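LAE5 (Uncultured bacterium, PDB 5JD3) probably hydrolyses ester bonds as a GDSL-like lipase/acylhydrolase family esterase from a lake metagenome. Local coordinates at residues L30-D35 against Y106-I111; G152-T157 against L190-Q195. All blocks are in the same frame, centred on the assembly; numbering follows the deposited sequence.

Contact 1 of 2, residues L30-D35 against Y106-I111; sequences LVIIGD and YVAMMI
Ala108 sits between Leu30 and Ile32 on one face of two neighbouring parallel strands. Its CB lies 3.9 Å from Leu30 CD1 and 3.8 Å from Ile32 CG1. The small methyl is thus flanked by both larger side chains. Its backbone is gripped as well: Ala108 N donates to Val31 O at 2.8 Å, and Ala108 O accepts from Ile33 N in a bond of 163° at the hydrogen. With CG of Leu30 opposite the backbone N (chi1 168°) and chi2 at 63°, CD1 turns toward strand 106-110. There CD1 packs 3.6 Å from Tyr106 CB, and the two side chains cross at about a right angle. The ring of Tyr106 leads away to meet Phe24 edge-to-face, and its OH is hydrogen-bonded to Ala25 N. On the other face Ile33 uses its CG2 branch, 4.2 Å from Met109 CB, while its O accepts from Met110 N at 3.1 Å. Helix 88-100 covers this face, touching both Ile33 and Met109. Beyond the paired residues, Asp35 N-caps a short helix through a bond from Ile37 N to OD1. The two strands form part of the buried core of a parallel sheet flanked by helices, as in the three-layer alpha/beta/alpha fold of GDSL hydrolases.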
loop_
_atom_site.group_PDB
_atom_site.type_symbol
_atom_site.label_atom_id
_atom_site.label_comp_id
_atom_site.label_asym_id
_atom_site.label_seq_id
_atom_site.Cartn_x
_atom_site.Cartn_y
_atom_site.Cartn_z
ATOM N N LEU A 30 8.336 2.666 -10.878
ATOM C CA LEU A 30 7.233 2.201 -10.050
ATOM C C LEU A 30 6.664 3.329 -9.195
ATOM O O LEU A 30 7.384 3.957 -8.419
ATOM C CB LEU A 30 7.686 1.046 -9.154
ATOM C CG LEU A 30 6.731 0.641 -8.029
ATOM C CD1 LEU A 30 5.412 0.124 -8.583
ATOM C CD2 LEU A 30 7.379 -0.396 -7.125
ATOM N N VAL A 31 5.367 3.581 -9.343
ATOM C CA VAL A 31 4.688 4.586 -8.538
ATOM C C VAL A 31 3.848 3.918 -7.457
ATOM O O VAL A 31 2.947 3.134 -7.754
ATOM C CB VAL A 31 3.791 5.498 -9.399
ATOM C CG1 VAL A 31 2.840 6.298 -8.522
ATOM C CG2 VAL A 31 4.643 6.421 -10.256
ATOM N N ILE A 32 4.155 4.227 -6.201
ATOM C CA ILE A 32 3.433 3.658 -5.072
ATOM C C ILE A 32 2.573 4.720 -4.398
ATOM O O ILE A 32 3.082 5.728 -3.905
ATOM C CB ILE A 32 4.397 3.038 -4.045
ATOM C CG1 ILE A 32 5.333 2.044 -4.736
ATOM C CG2 ILE A 32 3.620 2.360 -2.927
ATOM C CD1 ILE A 32 6.389 1.460 -3.825
ATOM N N ILE A 33 1.264 4.488 -4.380
ATOM C CA ILE A 33 0.315 5.478 -3.890
ATOM C C ILE A 33 -0.564 4.898 -2.780
ATOM O O ILE A 33 -0.927 3.722 -2.813
ATOM C CB ILE A 33 -0.563 6.011 -5.053
ATOM C CG1 ILE A 33 -1.488 7.135 -4.581
ATOM C CG2 ILE A 33 -1.355 4.881 -5.702
ATOM C CD1 ILE A 33 -2.280 7.778 -5.698
ATOM N N GLY A 34 -0.886 5.721 -1.785
ATOM C CA GLY A 34 -1.711 5.283 -0.673
ATOM C C GLY A 34 -1.841 6.315 0.432
ATOM O O GLY A 34 -1.739 7.517 0.188
ATOM N N ASP A 35 -2.067 5.841 1.655
ATOM C CA ASP A 35 -2.249 6.728 2.800
ATOM C C ASP A 35 -0.933 7.019 3.522
ATOM O O ASP A 35 0.131 7.031 2.903
ATOM C CB ASP A 35 -3.270 6.134 3.775
ATOM C CG ASP A 35 -3.047 4.656 4.030
ATOM O OD1 ASP A 35 -1.877 4.230 4.128
ATOM O OD2 ASP A 35 -4.050 3.915 4.130
ATOM N N TYR A 106 4.914 0.705 -13.678
ATOM C CA TYR A 106 4.204 -0.099 -12.694
ATOM C C TYR A 106 3.516 0.800 -11.673
ATOM O O TYR A 106 4.003 1.887 -11.363
ATOM C CB TYR A 106 5.161 -1.056 -11.980
ATOM C CG TYR A 106 5.821 -2.075 -12.879
ATOM C CD1 TYR A 106 5.251 -3.325 -13.080
ATOM C CD2 TYR A 106 7.022 -1.793 -13.517
ATOM C CE1 TYR A 106 5.853 -4.262 -13.897
ATOM C CE2 TYR A 106 7.631 -2.724 -14.335
ATOM C CZ TYR A 106 7.043 -3.956 -14.522
ATOM O OH TYR A 106 7.649 -4.884 -15.337
ATOM N N VAL A 107 2.381 0.343 -11.157
ATOM C CA VAL A 107 1.683 1.063 -10.100
ATOM C C VAL A 107 1.370 0.138 -8.932
ATOM O O VAL A 107 0.720 -0.894 -9.101
ATOM C CB VAL A 107 0.371 1.697 -10.602
ATOM C CG1 VAL A 107 -0.442 2.230 -9.431
ATOM C CG2 VAL A 107 0.662 2.803 -11.599
ATOM N N ALA A 108 1.845 0.509 -7.749
ATOM C CA ALA A 108 1.508 -0.212 -6.532
ATOM C C ALA A 108 0.547 0.626 -5.700
ATOM O O ALA A 108 0.802 1.801 -5.441
ATOM C CB ALA A 108 2.759 -0.548 -5.739
ATOM N N MET A 109 -0.565 0.025 -5.292
ATOM C CA MET A 109 -1.563 0.751 -4.521
ATOM C C MET A 109 -1.903 0.047 -3.216
ATOM O O MET A 109 -2.158 -1.158 -3.188
ATOM C CB MET A 109 -2.833 0.956 -5.349
ATOM C CG MET A 109 -3.999 1.529 -4.559
ATOM S SD MET A 109 -5.337 2.112 -5.615
ATOM C CE MET A 109 -5.482 0.747 -6.763
ATOM N N MET A 110 -1.893 0.815 -2.134
ATOM C CA MET A 110 -2.294 0.312 -0.831
ATOM C C MET A 110 -3.273 1.281 -0.183
ATOM O O MET A 110 -2.891 2.366 0.257
ATOM C CB MET A 110 -1.078 0.104 0.066
ATOM C CG MET A 110 -1.444 -0.234 1.490
ATOM S SD MET A 110 -0.011 -0.512 2.534
ATOM C CE MET A 110 -0.790 -0.372 4.129
ATOM N N ILE A 111 -4.540 0.887 -0.134
ATOM C CA ILE A 111 -5.585 1.761 0.376
ATOM C C ILE A 111 -6.695 0.938 1.027
ATOM O O ILE A 111 -6.937 -0.209 0.644
ATOM C CB ILE A 111 -6.163 2.651 -0.755
ATOM C CG1 ILE A 111 -6.885 3.870 -0.179
ATOM C CG2 ILE A 111 -7.058 1.842 -1.692
ATOM C CD1 ILE A 111 -5.954 4.874 0.467
#

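Contact 2 of 2, residues G152-T157 against L190-Q195; sequences GMILLT and LLVDVQ
Ile154 and Leu190 pair where strand 152-156 meets strand 190-192. The two strands and helix 168-187 between them form a beta-alpha-beta unit. Strand 190-192 is the outermost of the sheet on this side.

Four backbone hydrogen bonds join the segments. Leu190 N donates to Met153 O, and Leu190 O takes Leu155 N at 2.7 Å. Next, Val192 N donates to Leu155 O. The last bond runs from Thr157 N to Val192 O, longer at 3.2 Å but almost straight, at 175° at the hydrogen.

Polar side chains act where the second strand gives way to helix 194-201. Asp193 is the N-cap: its OD2 accepts from Gly196 N and also forms a salt bridge with Arg181. Gln195 ties the helix start to the loop at Phe160, its OE1 accepting from Phe160 N.

Thr157 has the most surface buried here. Its CG2, held between its own N and carbonyl carbon, faces the start of the helix. As modelled it makes a tight, non-bonded approach, 3.2 Å from Val194 N and 3.4 Å from Gln195 N.

Apolar packing fills the face that carries Ile154, Leu156, Leu190 and Val192. Ile154 and Leu190 lie side by side and point the same way, with CG1 of Ile154 4.1 Å from CD2 of Leu190. The CG2 branch of Ile154, anti to its N (chi1 -57° for CG1), reaches forward instead and meets Val192 CG2 at 3.6 Å. An alanine here would lack both branches and would probably leave a gap between Leu190 and Val192, freeing their methyl groups to shift. Helix 219-232 covers this face through Phe229, Ala228 and Ala232, while on the other face Leu155 rests on helix 168-187. Leu156 lies alongside Val192, with CG 3.8 Å from Val192 CB, and its own CB is 4.0 Å from Val194 CG2.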
loop_
_atom_site.group_PDB
_atom_site.type_symbol
_atom_site.label_atom_id
_atom_site.label_comp_id
_atom_site.label_asym_id
_atom_site.label_seq_id
_atom_site.Cartn_x
_atom_site.Cartn_y
_atom_site.Cartn_z
ATOM N N GLY A 152 2.421 -3.604 -15.276
ATOM C CA GLY A 152 1.932 -4.385 -14.156
ATOM C C GLY A 152 1.364 -3.514 -13.054
ATOM O O GLY A 152 1.800 -2.378 -12.861
ATOM N N MET A 153 0.384 -4.045 -12.331
ATOM C CA MET A 153 -0.231 -3.312 -11.233
ATOM C C MET A 153 -0.286 -4.164 -9.971
ATOM O O MET A 153 -0.772 -5.294 -9.993
ATOM C CB MET A 153 -1.634 -2.845 -11.619
ATOM C CG MET A 153 -2.224 -1.830 -10.656
ATOM S SD MET A 153 -3.533 -0.843 -11.402
ATOM C CE MET A 153 -3.771 0.403 -10.138
ATOM N N ILE A 154 0.217 -3.611 -8.872
ATOM C CA ILE A 154 0.290 -4.340 -7.611
ATOM C C ILE A 154 -0.684 -3.783 -6.579
ATOM O O ILE A 154 -0.691 -2.583 -6.303
ATOM C CB ILE A 154 1.715 -4.302 -7.019
ATOM C CG1 ILE A 154 2.733 -4.859 -8.018
ATOM C CG2 ILE A 154 1.772 -5.076 -5.714
ATOM C CD1 ILE A 154 3.482 -3.794 -8.791
ATOM N N LEU A 155 -1.506 -4.658 -6.011
ATOM C CA LEU A 155 -2.444 -4.255 -4.971
ATOM C C LEU A 155 -2.016 -4.799 -3.614
ATOM O O LEU A 155 -1.944 -6.011 -3.413
ATOM C CB LEU A 155 -3.860 -4.726 -5.307
ATOM C CG LEU A 155 -4.435 -4.191 -6.620
ATOM C CD1 LEU A 155 -5.895 -4.591 -6.778
ATOM C CD2 LEU A 155 -4.276 -2.682 -6.695
ATOM N N LEU A 156 -1.724 -3.892 -2.687
ATOM C CA LEU A 156 -1.342 -4.275 -1.333
ATOM C C LEU A 156 -2.538 -4.143 -0.401
ATOM O O LEU A 156 -3.114 -3.062 -0.269
ATOM C CB LEU A 156 -0.175 -3.422 -0.828
ATOM C CG LEU A 156 1.188 -3.578 -1.512
ATOM C CD1 LEU A 156 1.274 -2.766 -2.797
ATOM C CD2 LEU A 156 2.311 -3.196 -0.558
ATOM N N THR A 157 -2.908 -5.246 0.242
ATOM C CA THR A 157 -4.093 -5.277 1.090
ATOM C C THR A 157 -3.964 -4.336 2.285
ATOM O O THR A 157 -2.872 -4.158 2.829
ATOM C CB THR A 157 -4.387 -6.712 1.598
ATOM O OG1 THR A 157 -5.626 -6.729 2.317
ATOM C CG2 THR A 157 -3.275 -7.208 2.508
ATOM N N LEU A 190 -1.288 -8.182 -9.350
ATOM C CA LEU A 190 -0.528 -8.882 -8.326
ATOM C C LEU A 190 -1.008 -8.426 -6.955
ATOM O O LEU A 190 -1.098 -7.227 -6.692
ATOM C CB LEU A 190 0.971 -8.622 -8.488
ATOM C CG LEU A 190 1.902 -9.249 -7.448
ATOM C CD1 LEU A 190 1.717 -10.757 -7.400
ATOM C CD2 LEU A 190 3.349 -8.894 -7.749
ATOM N N LEU A 191 -1.332 -9.376 -6.085
ATOM C CA LEU A 191 -1.795 -9.025 -4.750
ATOM C C LEU A 191 -0.769 -9.365 -3.680
ATOM O O LEU A 191 -0.343 -10.512 -3.551
ATOM C CB LEU A 191 -3.117 -9.720 -4.428
ATOM C CG LEU A 191 -3.664 -9.311 -3.058
ATOM C CD1 LEU A 191 -5.074 -8.777 -3.193
ATOM C CD2 LEU A 191 -3.615 -10.466 -2.063
ATOM N N VAL A 192 -0.383 -8.354 -2.911
ATOM C CA VAL A 192 0.513 -8.551 -1.782
ATOM C C VAL A 192 -0.292 -8.694 -0.496
ATOM O O VAL A 192 -1.012 -7.779 -0.097
ATOM C CB VAL A 192 1.508 -7.387 -1.638
ATOM C CG1 VAL A 192 2.377 -7.585 -0.409
ATOM C CG2 VAL A 192 2.363 -7.268 -2.886
ATOM N N ASP A 193 -0.172 -9.852 0.143
ATOM C CA ASP A 193 -0.887 -10.112 1.386
ATOM C C ASP A 193 -0.114 -9.555 2.578
ATOM O O ASP A 193 0.588 -10.286 3.276
ATOM C CB ASP A 193 -1.130 -11.613 1.561
ATOM C CG ASP A 193 -1.968 -11.929 2.784
ATOM O OD1 ASP A 193 -1.871 -13.065 3.293
ATOM O OD2 ASP A 193 -2.725 -11.044 3.236
ATOM N N VAL A 194 -0.246 -8.251 2.797
ATOM C CA VAL A 194 0.413 -7.575 3.907
ATOM C C VAL A 194 -0.165 -8.028 5.245
ATOM O O VAL A 194 0.572 -8.232 6.212
ATOM C CB VAL A 194 0.280 -6.045 3.788
ATOM C CG1 VAL A 194 1.024 -5.353 4.922
ATOM C CG2 VAL A 194 0.796 -5.572 2.437
ATOM N N GLN A 195 -1.485 -8.180 5.291
ATOM C CA GLN A 195 -2.171 -8.623 6.502
ATOM C C GLN A 195 -1.658 -9.983 6.959
ATOM O O GLN A 195 -1.398 -10.192 8.144
ATOM C CB GLN A 195 -3.683 -8.686 6.272
ATOM C CG GLN A 195 -4.474 -9.164 7.480
ATOM C CD GLN A 195 -4.397 -8.200 8.646
ATOM O OE1 GLN A 195 -5.065 -7.165 8.657
ATOM N NE2 GLN A 195 -3.578 -8.534 9.637
#

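How the contacts relate
Contacts 1 and 2 are neighbours in one five-stranded parallel sheet, their centres about 9 Å apart. Strands 106-110 and 152-156 lie side by side and join them. Val107 O and Ile154 N are 2.8 Å apart, a probable hydrogen bond, as are Met109 N and Ile154 O at the same distance. Ile154 thus links the two: its N and O bond to strand 106-110, and its side chain packs on Leu190 and Val192. Met153 also packs on Val107. Contact 1 leads directly to the probable active site: Asp35 precedes Ser36, which with Asp213 and His216 fits a Ser-His-Asp triad. Contact 2 continues the sheet to its edge.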